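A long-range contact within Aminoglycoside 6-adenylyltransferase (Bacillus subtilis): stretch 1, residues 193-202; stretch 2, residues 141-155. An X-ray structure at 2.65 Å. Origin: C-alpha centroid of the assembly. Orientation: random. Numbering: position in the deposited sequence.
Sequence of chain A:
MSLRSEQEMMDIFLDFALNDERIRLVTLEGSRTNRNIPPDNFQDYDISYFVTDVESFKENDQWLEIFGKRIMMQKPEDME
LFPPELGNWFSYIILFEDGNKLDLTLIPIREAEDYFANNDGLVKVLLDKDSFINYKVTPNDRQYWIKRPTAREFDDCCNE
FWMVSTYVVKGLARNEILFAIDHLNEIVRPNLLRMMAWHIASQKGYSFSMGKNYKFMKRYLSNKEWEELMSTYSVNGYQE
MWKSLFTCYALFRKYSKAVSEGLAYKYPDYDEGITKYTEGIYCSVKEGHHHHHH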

# COMPACT_ATOMS: atom_id res chain seq x y z
N LEU A 193 5.92 6.42 -6.24
CA LEU A 193 5.12 5.30 -5.76
C LEU A 193 3.71 5.71 -5.36
O LEU A 193 2.75 4.99 -5.63
CB LEU A 193 5.79 4.65 -4.57
CG LEU A 193 6.82 3.55 -4.78
CD1 LEU A 193 7.19 3.01 -3.42
CD2 LEU A 193 6.23 2.43 -5.64
N ARG A 194 3.59 6.86 -4.69
CA ARG A 194 2.29 7.36 -4.27
C ARG A 194 1.49 7.65 -5.51
O ARG A 194 0.31 7.32 -5.59
CB ARG A 194 2.43 8.66 -3.47
CG ARG A 194 1.11 9.21 -2.96
CD ARG A 194 1.34 10.48 -2.16
NE ARG A 194 2.27 10.28 -1.05
CZ ARG A 194 1.91 9.78 0.13
NH1 ARG A 194 0.63 9.42 0.36
NH2 ARG A 194 2.83 9.63 1.07
N MSE A 195 2.14 8.28 -6.49
CA MSE A 195 1.50 8.61 -7.76
C MSE A 195 1.00 7.34 -8.43
O MSE A 195 -0.10 7.31 -9.00
CB MSE A 195 2.49 9.34 -8.68
CG MSE A 195 1.84 9.96 -9.91
SE MSE A 195 0.29 11.08 -9.49
CE MSE A 195 1.20 12.69 -8.81
N MSE A 196 1.81 6.29 -8.37
CA MSE A 196 1.43 5.03 -8.98
C MSE A 196 0.29 4.39 -8.18
O MSE A 196 -0.62 3.79 -8.75
CB MSE A 196 2.64 4.09 -9.03
CG MSE A 196 3.71 4.57 -9.99
SE MSE A 196 5.38 3.53 -10.00
CE MSE A 196 4.97 2.16 -11.31
N ALA A 197 0.34 4.54 -6.86
CA ALA A 197 -0.69 3.98 -6.01
C ALA A 197 -2.01 4.70 -6.28
O ALA A 197 -3.07 4.06 -6.33
CB ALA A 197 -0.31 4.11 -4.55
N TRP A 198 -1.94 6.01 -6.47
CA TRP A 198 -3.14 6.80 -6.74
C TRP A 198 -3.76 6.37 -8.07
O TRP A 198 -4.97 6.44 -8.27
CB TRP A 198 -2.82 8.30 -6.80
CG TRP A 198 -2.66 9.00 -5.45
CD1 TRP A 198 -3.06 8.53 -4.22
CD2 TRP A 198 -2.16 10.32 -5.22
NE1 TRP A 198 -2.85 9.47 -3.25
CE2 TRP A 198 -2.30 10.59 -3.82
CE3 TRP A 198 -1.60 11.33 -6.05
CZ2 TRP A 198 -1.90 11.82 -3.22
CZ3 TRP A 198 -1.21 12.56 -5.47
CH2 TRP A 198 -1.37 12.79 -4.05
N HIS A 199 -2.90 5.94 -8.99
CA HIS A 199 -3.38 5.47 -10.27
C HIS A 199 -4.13 4.14 -10.06
O HIS A 199 -5.22 3.95 -10.60
CB HIS A 199 -2.19 5.26 -11.22
CG HIS A 199 -2.58 4.73 -12.56
ND1 HIS A 199 -3.43 5.40 -13.40
CD2 HIS A 199 -2.25 3.57 -13.19
CE1 HIS A 199 -3.61 4.69 -14.50
NE2 HIS A 199 -2.91 3.57 -14.39
N ILE A 200 -3.56 3.24 -9.27
CA ILE A 200 -4.16 1.93 -9.01
C ILE A 200 -5.50 2.19 -8.31
O ILE A 200 -6.54 1.58 -8.62
CB ILE A 200 -3.21 1.05 -8.10
CG1 ILE A 200 -1.89 0.71 -8.82
CG2 ILE A 200 -3.91 -0.23 -7.71
CD1 ILE A 200 -2.05 -0.06 -10.17
N ALA A 201 -5.47 3.12 -7.36
CA ALA A 201 -6.67 3.51 -6.62
C ALA A 201 -7.77 4.06 -7.54
O ALA A 201 -8.96 4.02 -7.21
CB ALA A 201 -6.32 4.53 -5.59
N SER A 202 -7.34 4.61 -8.67
CA SER A 202 -8.27 5.16 -9.65
C SER A 202 -9.00 4.01 -10.30
O SER A 202 -10.21 4.06 -10.39
CB SER A 202 -7.50 5.97 -10.69
OG SER A 202 -8.38 6.52 -11.66
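Stretch 2 (141-155) DRQYWIKRPTAREFD

Stretch 1 is one continuous helix, and stretch 2 runs along it from R194 to A201, then back past W198 to M195. D141 to Y144 have helical phi/psi without the regular bonds. D141 makes no close contact with the helix. The CA-to-CB bond of Q143 points away, but its carbonyl is used: R194 NH2 donates a hydrogen bond to Q143 O at 2.7 Å. The CA-to-CB bond of Y144 points away. W145 and I146 form a short strand. The CA-to-CB bond of W145 also points away, while W145 O lies 3.5 Å from R194 NH1. A water bridges W145 O, weakly, and W198 NE1.

I146 points toward the helix and packs against R194, A197, W198 and A201. I146 CG1 is 3.6 Å from A197 CB, I146 CD1 is 3.5 Å from R194 CG, and I146 CG2 is 4.2 Å from A201 CB. K147 is extended and R148 near polyproline; both CA-to-CB bonds point away. P149 turns back in: its CB sits over the face of the W198 six-membered ring, 3.5 Å from the centroid, a CH-pi contact. T150 caps the next helix, with E153 N donating to T150 OG1 at 3.1 Å.

Helix 151-155 runs roughly antiparallel to stretch 1, at 146°, with axes 12.1 Å apart at closest approach. E153 O meets the ring edge at W198 CH2, 3.2 Å. F154 CE1 packs on M195 CE at 3.7 Å.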

# COMPACT_ATOMS: atom_id res chain seq x y z
N ASP A 141 0.96 7.12 10.43
CA ASP A 141 0.70 6.26 9.29
C ASP A 141 0.08 6.92 8.06
O ASP A 141 0.03 6.30 6.99
CB ASP A 141 -0.18 5.08 9.73
CG ASP A 141 0.57 4.08 10.58
OD1 ASP A 141 1.60 3.55 10.12
OD2 ASP A 141 0.11 3.82 11.72
N ARG A 142 -0.40 8.16 8.20
CA ARG A 142 -0.99 8.84 7.06
C ARG A 142 0.06 8.92 5.93
O ARG A 142 -0.26 9.13 4.76
CB ARG A 142 -1.45 10.24 7.46
N GLN A 143 1.32 8.70 6.31
CA GLN A 143 2.44 8.72 5.38
C GLN A 143 2.24 7.65 4.30
O GLN A 143 2.57 7.86 3.12
CB GLN A 143 3.72 8.43 6.15
CG GLN A 143 4.97 8.40 5.31
CD GLN A 143 6.14 7.76 6.02
OE1 GLN A 143 7.24 7.69 5.48
NE2 GLN A 143 5.91 7.28 7.25
N TYR A 144 1.70 6.51 4.71
CA TYR A 144 1.48 5.40 3.82
C TYR A 144 0.05 5.27 3.29
O TYR A 144 -0.22 4.44 2.43
CB TYR A 144 1.86 4.09 4.51
CG TYR A 144 3.28 4.06 5.03
CD1 TYR A 144 4.38 4.05 4.14
CD2 TYR A 144 3.53 4.04 6.42
CE1 TYR A 144 5.73 4.00 4.63
CE2 TYR A 144 4.88 3.98 6.93
CZ TYR A 144 5.97 3.96 6.02
OH TYR A 144 7.26 3.89 6.49
N TRP A 145 -0.86 6.09 3.80
CA TRP A 145 -2.24 6.00 3.37
C TRP A 145 -2.49 6.47 1.94
O TRP A 145 -2.08 7.57 1.56
CB TRP A 145 -3.18 6.75 4.31
CG TRP A 145 -4.61 6.34 4.13
CD1 TRP A 145 -5.65 7.14 3.75
CD2 TRP A 145 -5.15 5.02 4.28
NE1 TRP A 145 -6.82 6.40 3.67
CE2 TRP A 145 -6.54 5.10 3.99
CE3 TRP A 145 -4.60 3.77 4.64
CZ2 TRP A 145 -7.41 3.98 4.03
CZ3 TRP A 145 -5.46 2.63 4.69
CH2 TRP A 145 -6.86 2.76 4.38
N ILE A 146 -3.18 5.65 1.16
CA ILE A 146 -3.51 5.97 -0.22
C ILE A 146 -5.02 5.94 -0.45
O ILE A 146 -5.70 5.04 0.01
CB ILE A 146 -2.80 4.97 -1.19
CG1 ILE A 146 -1.30 5.27 -1.25
CG2 ILE A 146 -3.45 5.00 -2.60
CD1 ILE A 146 -0.95 6.63 -1.82
N LYS A 147 -5.53 6.95 -1.16
CA LYS A 147 -6.94 7.07 -1.50
C LYS A 147 -7.02 8.15 -2.59
O LYS A 147 -6.05 8.87 -2.78
CB LYS A 147 -7.77 7.49 -0.29
CG LYS A 147 -7.22 8.66 0.49
CD LYS A 147 -8.28 9.27 1.39
CE LYS A 147 -9.27 10.10 0.57
NZ LYS A 147 -8.58 11.23 -0.15
N ARG A 148 -8.15 8.24 -3.29
CA ARG A 148 -8.29 9.21 -4.38
C ARG A 148 -7.81 10.60 -3.95
O ARG A 148 -8.31 11.18 -2.99
CB ARG A 148 -9.75 9.30 -4.88
CG ARG A 148 -9.89 9.91 -6.30
CD ARG A 148 -11.20 10.70 -6.46
NE ARG A 148 -11.26 11.69 -5.38
CZ ARG A 148 -11.89 12.87 -5.43
NH1 ARG A 148 -12.54 13.24 -6.52
NH2 ARG A 148 -11.83 13.70 -4.39
N PRO A 149 -6.83 11.15 -4.67
CA PRO A 149 -6.34 12.46 -4.27
C PRO A 149 -7.31 13.57 -4.63
O PRO A 149 -8.12 13.42 -5.54
CB PRO A 149 -5.03 12.60 -5.04
CG PRO A 149 -5.33 11.87 -6.31
CD PRO A 149 -6.06 10.63 -5.82
N THR A 150 -7.23 14.65 -3.87
CA THR A 150 -8.05 15.82 -4.14
C THR A 150 -7.12 16.59 -5.08
O THR A 150 -5.93 16.26 -5.18
CB THR A 150 -8.30 16.64 -2.87
OG1 THR A 150 -7.05 17.08 -2.33
CG2 THR A 150 -9.00 15.79 -1.84
N ALA A 151 -7.65 17.60 -5.76
CA ALA A 151 -6.84 18.39 -6.69
C ALA A 151 -5.59 18.92 -6.01
O ALA A 151 -4.48 18.91 -6.57
CB ALA A 151 -7.67 19.55 -7.24
N ARG A 152 -5.77 19.34 -4.76
CA ARG A 152 -4.68 19.87 -3.97
C ARG A 152 -3.65 18.82 -3.57
O ARG A 152 -2.45 19.03 -3.70
CB ARG A 152 -5.25 20.54 -2.73
CG ARG A 152 -4.22 21.18 -1.86
CD ARG A 152 -4.90 22.00 -0.80
NE ARG A 152 -3.90 22.67 0.02
CZ ARG A 152 -4.18 23.40 1.08
NH1 ARG A 152 -5.44 23.59 1.46
NH2 ARG A 152 -3.19 23.95 1.78
N GLU A 153 -4.11 17.67 -3.08
CA GLU A 153 -3.19 16.63 -2.69
C GLU A 153 -2.39 16.23 -3.91
O GLU A 153 -1.19 15.98 -3.83
CB GLU A 153 -3.95 15.43 -2.14
CG GLU A 153 -4.46 15.62 -0.74
CD GLU A 153 -5.40 14.53 -0.29
OE1 GLU A 153 -5.61 14.39 0.93
OE2 GLU A 153 -5.95 13.83 -1.16
N PHE A 154 -3.07 16.18 -5.06
CA PHE A 154 -2.42 15.81 -6.30
C PHE A 154 -1.27 16.77 -6.59
O PHE A 154 -0.13 16.36 -6.81
CB PHE A 154 -3.43 15.85 -7.45
CG PHE A 154 -2.81 15.67 -8.80
CD1 PHE A 154 -2.36 14.41 -9.23
CD2 PHE A 154 -2.61 16.78 -9.65
CE1 PHE A 154 -1.71 14.25 -10.49
CE2 PHE A 154 -1.97 16.63 -10.91
CZ PHE A 154 -1.52 15.36 -11.33
N ASP A 155 -1.60 18.06 -6.60
CA ASP A 155 -0.62 19.09 -6.85
C ASP A 155 0.52 18.99 -5.84
O ASP A 155 1.68 19.18 -6.19
CB ASP A 155 -1.30 20.46 -6.76
CG ASP A 155 -0.34 21.58 -7.06
OD1 ASP A 155 0.40 21.99 -6.13
OD2 ASP A 155 -0.31 22.02 -8.22
O HOH W 1 -3.75 9.91 -0.24